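PDB 2F4E: AtFKBP42 from Arabidopsis thaliana, which belongs to the FKBP-type peptidyl-prolyl cis-trans isomerases, modulates vacuolar uptake of substrates by MRP-type ABC transporters and regulates cell elongation and orientation. Local coordinates for residues Lys63-Arg75 and Glu86-Gly100. Sequence-based numbering, arbitrary orientation.
Sequences KPSKYSTCFLHYR and EDTWHEQQPIELVLG
H73 lies between W89 and P94 where strand 69-75 passes from pairing with strand 95-98 to pairing with strand 86-87. Its CB sits over the indole face, 3.3 Å from W89 CE2. Beyond it, CG and CD2 overlie NE1 and CD1 of W89 in an offset stack whose planes differ by 27°. On the opposite face of the imidazole, P94 CB makes a CH-pi contact, and P94 CD comes within 3.5 Å of H73 CE1. H73 NE2 lies 3.9 Å from both P94 CB and W89 CD1. At the ring edge, H73 ND1 hydrogen-bonds T88 OG1 at 3.0 Å, fixing the rotation of the ring. T88 OG1 also accepts from Y74 N at 2.7 Å, placed there by a T88 chi1 of 64°, which sets OG1 between its own N and carbonyl carbon. CE3 of W89 lies over one face of the R75 guanidinium, 3.2 Å from NH1. R75 NE forms a salt bridge to D87 OD2, approached from above the carboxylate plane; K84 is a second partner of D87 OD2, and E152 takes R75 NH1. An alanine in place of W89 would probably strip one face each of H73 and R75 of aromatic cover, opening a gap beside them. Y74 OH donates to E86 OE2 (2.9 Å), while I95 CD1 meets the ring edge at CE2. Farther along, paired backbone bonds join C70 to L97 and L72 to I95, and L72, L97 and L99 pack toward helix 107-113, as expected where an FKBP sheet wraps its helix. Apolar packing thus dominates the helix-facing side, whereas the T88 hydroxyl and the H73 stack hold the link against strand 69-75, beside the charge pair.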
# COMPACT_ATOMS: atom_id res chain seq x y z
N LYS A 63 11.18 0.68 11.54
CA LYS A 63 10.74 0.64 10.15
C LYS A 63 11.67 -0.37 9.50
O LYS A 63 12.77 -0.63 10.00
CB LYS A 63 10.90 2.02 9.51
CG LYS A 63 9.76 2.97 9.84
CD LYS A 63 10.18 4.43 9.85
CE LYS A 63 10.56 4.94 8.47
NZ LYS A 63 10.84 6.42 8.52
N PRO A 64 11.25 -0.95 8.37
CA PRO A 64 12.09 -1.94 7.69
C PRO A 64 13.25 -1.28 6.97
O PRO A 64 13.22 -0.08 6.70
CB PRO A 64 11.13 -2.58 6.71
CG PRO A 64 10.28 -1.41 6.30
CD PRO A 64 9.99 -0.74 7.63
N SER A 65 14.27 -2.06 6.67
CA SER A 65 15.41 -1.53 5.95
C SER A 65 15.15 -1.76 4.47
O SER A 65 14.21 -2.47 4.10
CB SER A 65 16.69 -2.25 6.38
OG SER A 65 16.53 -3.66 6.33
N LYS A 66 15.96 -1.13 3.62
CA LYS A 66 15.79 -1.31 2.19
C LYS A 66 16.06 -2.77 1.89
O LYS A 66 16.87 -3.42 2.57
CB LYS A 66 16.80 -0.44 1.41
CG LYS A 66 16.80 1.02 1.82
CD LYS A 66 17.49 1.90 0.77
CE LYS A 66 18.99 1.60 0.65
NZ LYS A 66 19.64 2.60 -0.26
N TYR A 67 15.38 -3.30 0.89
CA TYR A 67 15.58 -4.70 0.49
C TYR A 67 14.98 -5.72 1.46
O TYR A 67 15.13 -6.93 1.29
CB TYR A 67 17.08 -4.96 0.31
CG TYR A 67 17.80 -3.90 -0.52
CD1 TYR A 67 17.11 -3.17 -1.49
CD2 TYR A 67 19.17 -3.66 -0.36
CE1 TYR A 67 17.75 -2.22 -2.29
CE2 TYR A 67 19.84 -2.70 -1.16
CZ TYR A 67 19.11 -1.99 -2.12
OH TYR A 67 19.72 -1.04 -2.91
N SER A 68 14.28 -5.23 2.48
CA SER A 68 13.63 -6.10 3.46
C SER A 68 12.43 -6.86 2.88
O SER A 68 11.75 -6.40 1.97
CB SER A 68 13.15 -5.26 4.65
OG SER A 68 12.42 -6.04 5.57
N THR A 69 12.18 -8.05 3.40
CA THR A 69 11.04 -8.85 2.98
C THR A 69 9.86 -8.48 3.88
O THR A 69 9.95 -8.52 5.11
CB THR A 69 11.33 -10.36 3.11
OG1 THR A 69 12.33 -10.73 2.15
CG2 THR A 69 10.07 -11.17 2.84
N CYS A 70 8.75 -8.13 3.25
CA CYS A 70 7.57 -7.73 3.99
C CYS A 70 6.37 -8.62 3.70
O CYS A 70 6.08 -8.96 2.55
CB CYS A 70 7.22 -6.28 3.66
SG CYS A 70 8.66 -5.17 3.52
N PHE A 71 5.67 -8.99 4.75
CA PHE A 71 4.46 -9.80 4.63
C PHE A 71 3.33 -8.87 5.01
O PHE A 71 3.37 -8.23 6.07
CB PHE A 71 4.55 -11.00 5.56
CG PHE A 71 5.49 -12.05 5.07
CD1 PHE A 71 5.12 -12.89 4.02
CD2 PHE A 71 6.77 -12.15 5.59
CE1 PHE A 71 6.03 -13.82 3.50
CE2 PHE A 71 7.68 -13.07 5.07
CZ PHE A 71 7.31 -13.90 4.02
N LEU A 72 2.34 -8.76 4.13
CA LEU A 72 1.24 -7.84 4.39
C LEU A 72 -0.11 -8.18 3.75
O LEU A 72 -0.19 -8.93 2.78
CB LEU A 72 1.66 -6.43 3.96
CG LEU A 72 1.83 -6.25 2.45
CD1 LEU A 72 0.69 -5.44 1.91
CD2 LEU A 72 3.14 -5.58 2.15
N HIS A 73 -1.15 -7.61 4.34
CA HIS A 73 -2.51 -7.75 3.86
C HIS A 73 -2.89 -6.37 3.32
O HIS A 73 -2.37 -5.36 3.80
CB HIS A 73 -3.47 -8.09 5.00
CG HIS A 73 -3.65 -9.55 5.22
ND1 HIS A 73 -3.98 -10.43 4.20
CD2 HIS A 73 -3.63 -10.30 6.35
CE1 HIS A 73 -4.14 -11.63 4.69
NE2 HIS A 73 -3.94 -11.59 6.00
N TYR A 74 -3.78 -6.31 2.35
CA TYR A 74 -4.20 -5.01 1.83
C TYR A 74 -5.39 -5.05 0.89
O TYR A 74 -5.70 -6.08 0.29
CB TYR A 74 -3.03 -4.32 1.12
CG TYR A 74 -2.79 -4.76 -0.31
CD1 TYR A 74 -3.46 -4.16 -1.38
CD2 TYR A 74 -1.88 -5.78 -0.60
CE1 TYR A 74 -3.23 -4.56 -2.69
CE2 TYR A 74 -1.65 -6.19 -1.90
CZ TYR A 74 -2.32 -5.58 -2.95
OH TYR A 74 -2.09 -6.00 -4.24
N ARG A 75 -6.07 -3.91 0.79
CA ARG A 75 -7.21 -3.76 -0.11
C ARG A 75 -6.84 -2.58 -0.99
O ARG A 75 -6.12 -1.68 -0.56
CB ARG A 75 -8.49 -3.43 0.65
CG ARG A 75 -8.99 -4.54 1.54
CD ARG A 75 -10.37 -4.21 2.09
NE ARG A 75 -10.86 -5.25 2.98
CZ ARG A 75 -10.60 -5.33 4.28
NH1 ARG A 75 -9.86 -4.41 4.88
NH2 ARG A 75 -11.07 -6.37 4.97
N GLU A 86 -8.83 -5.30 -5.32
CA GLU A 86 -7.88 -6.17 -4.63
C GLU A 86 -8.25 -6.22 -3.15
O GLU A 86 -8.60 -5.19 -2.57
CB GLU A 86 -6.45 -5.65 -4.81
CG GLU A 86 -5.42 -6.71 -5.17
CD GLU A 86 -4.80 -6.51 -6.56
OE1 GLU A 86 -5.55 -6.40 -7.55
OE2 GLU A 86 -3.56 -6.48 -6.69
N ASP A 87 -8.17 -7.40 -2.55
CA ASP A 87 -8.51 -7.62 -1.14
C ASP A 87 -7.88 -8.92 -0.67
O ASP A 87 -8.50 -9.98 -0.76
CB ASP A 87 -10.03 -7.71 -0.98
CG ASP A 87 -10.49 -7.53 0.46
OD1 ASP A 87 -9.86 -8.10 1.38
OD2 ASP A 87 -11.49 -6.83 0.68
N THR A 88 -6.64 -8.85 -0.18
CA THR A 88 -5.96 -10.05 0.29
C THR A 88 -6.61 -10.69 1.50
O THR A 88 -6.46 -11.88 1.70
CB THR A 88 -4.47 -9.78 0.61
OG1 THR A 88 -4.37 -8.86 1.70
CG2 THR A 88 -3.76 -9.23 -0.64
N TRP A 89 -7.34 -9.91 2.30
CA TRP A 89 -8.03 -10.47 3.46
C TRP A 89 -9.15 -11.39 3.00
O TRP A 89 -9.32 -12.48 3.53
CB TRP A 89 -8.64 -9.37 4.33
CG TRP A 89 -7.67 -8.74 5.28
CD1 TRP A 89 -7.12 -9.31 6.40
CD2 TRP A 89 -7.17 -7.40 5.22
NE1 TRP A 89 -6.31 -8.40 7.03
CE2 TRP A 89 -6.32 -7.22 6.33
CE3 TRP A 89 -7.35 -6.34 4.33
CZ2 TRP A 89 -5.65 -6.02 6.58
CZ3 TRP A 89 -6.69 -5.14 4.58
CH2 TRP A 89 -5.85 -4.99 5.69
N HIS A 90 -9.92 -10.95 2.01
CA HIS A 90 -11.01 -11.77 1.51
C HIS A 90 -10.48 -13.08 0.95
O HIS A 90 -11.02 -14.14 1.24
CB HIS A 90 -11.81 -11.02 0.43
CG HIS A 90 -12.93 -11.84 -0.15
ND1 HIS A 90 -13.99 -12.28 0.60
CD2 HIS A 90 -13.12 -12.31 -1.40
CE1 HIS A 90 -14.80 -13.00 -0.16
NE2 HIS A 90 -14.29 -13.03 -1.38
N GLU A 91 -9.41 -13.02 0.17
CA GLU A 91 -8.87 -14.25 -0.41
C GLU A 91 -7.92 -15.00 0.51
O GLU A 91 -7.25 -15.95 0.09
CB GLU A 91 -8.19 -13.97 -1.76
CG GLU A 91 -6.99 -13.05 -1.71
CD GLU A 91 -6.22 -13.04 -3.04
OE1 GLU A 91 -6.01 -14.13 -3.60
OE2 GLU A 91 -5.82 -11.95 -3.52
N GLN A 92 -7.86 -14.57 1.76
CA GLN A 92 -7.01 -15.21 2.76
C GLN A 92 -5.63 -15.50 2.21
O GLN A 92 -5.11 -16.59 2.38
CB GLN A 92 -7.64 -16.53 3.20
CG GLN A 92 -9.13 -16.46 3.51
CD GLN A 92 -9.71 -17.80 3.91
OE1 GLN A 92 -9.66 -18.77 3.15
NE2 GLN A 92 -10.26 -17.86 5.12
N GLN A 93 -5.03 -14.53 1.53
CA GLN A 93 -3.71 -14.73 0.95
C GLN A 93 -2.81 -13.50 1.04
O GLN A 93 -2.69 -12.74 0.08
CB GLN A 93 -3.86 -15.15 -0.52
CG GLN A 93 -2.53 -15.49 -1.23
CD GLN A 93 -1.92 -16.81 -0.76
OE1 GLN A 93 -2.45 -17.88 -1.04
NE2 GLN A 93 -0.81 -16.72 -0.02
N PRO A 94 -2.16 -13.28 2.20
CA PRO A 94 -1.30 -12.10 2.29
C PRO A 94 -0.16 -12.21 1.29
O PRO A 94 0.13 -13.30 0.79
CB PRO A 94 -0.82 -12.15 3.74
CG PRO A 94 -0.78 -13.59 4.03
CD PRO A 94 -2.06 -14.11 3.41
N ILE A 95 0.47 -11.10 0.96
CA ILE A 95 1.56 -11.15 -0.01
C ILE A 95 2.92 -10.93 0.61
O ILE A 95 3.05 -10.49 1.75
CB ILE A 95 1.39 -10.11 -1.14
CG1 ILE A 95 1.33 -8.70 -0.57
CG2 ILE A 95 0.15 -10.44 -1.96
CD1 ILE A 95 1.59 -7.60 -1.59
N GLU A 96 3.93 -11.27 -0.18
CA GLU A 96 5.31 -11.09 0.22
C GLU A 96 5.85 -10.03 -0.72
O GLU A 96 5.88 -10.23 -1.93
CB GLU A 96 6.10 -12.38 0.02
CG GLU A 96 7.57 -12.28 0.36
CD GLU A 96 8.28 -13.61 0.26
OE1 GLU A 96 7.65 -14.65 0.56
OE2 GLU A 96 9.47 -13.63 -0.12
N LEU A 97 6.24 -8.90 -0.16
CA LEU A 97 6.76 -7.79 -0.95
C LEU A 97 8.22 -7.53 -0.59
O LEU A 97 8.52 -7.18 0.56
CB LEU A 97 5.93 -6.55 -0.67
CG LEU A 97 6.31 -5.25 -1.39
CD1 LEU A 97 5.89 -5.34 -2.85
CD2 LEU A 97 5.61 -4.09 -0.73
N VAL A 98 9.12 -7.72 -1.55
CA VAL A 98 10.53 -7.47 -1.29
C VAL A 98 10.86 -6.04 -1.74
O VAL A 98 10.91 -5.74 -2.93
CB VAL A 98 11.44 -8.48 -2.04
CG1 VAL A 98 12.90 -8.16 -1.78
CG2 VAL A 98 11.13 -9.90 -1.58
N LEU A 99 11.05 -5.16 -0.76
CA LEU A 99 11.37 -3.77 -1.04
C LEU A 99 12.59 -3.66 -1.94
O LEU A 99 13.64 -4.24 -1.66
CB LEU A 99 11.63 -3.06 0.28
CG LEU A 99 10.37 -2.94 1.13
CD1 LEU A 99 10.71 -2.60 2.59
CD2 LEU A 99 9.49 -1.88 0.52
N GLY A 100 12.45 -2.91 -3.04
CA GLY A 100 13.54 -2.75 -3.97
C GLY A 100 13.40 -3.68 -5.16
O GLY A 100 14.07 -3.52 -6.18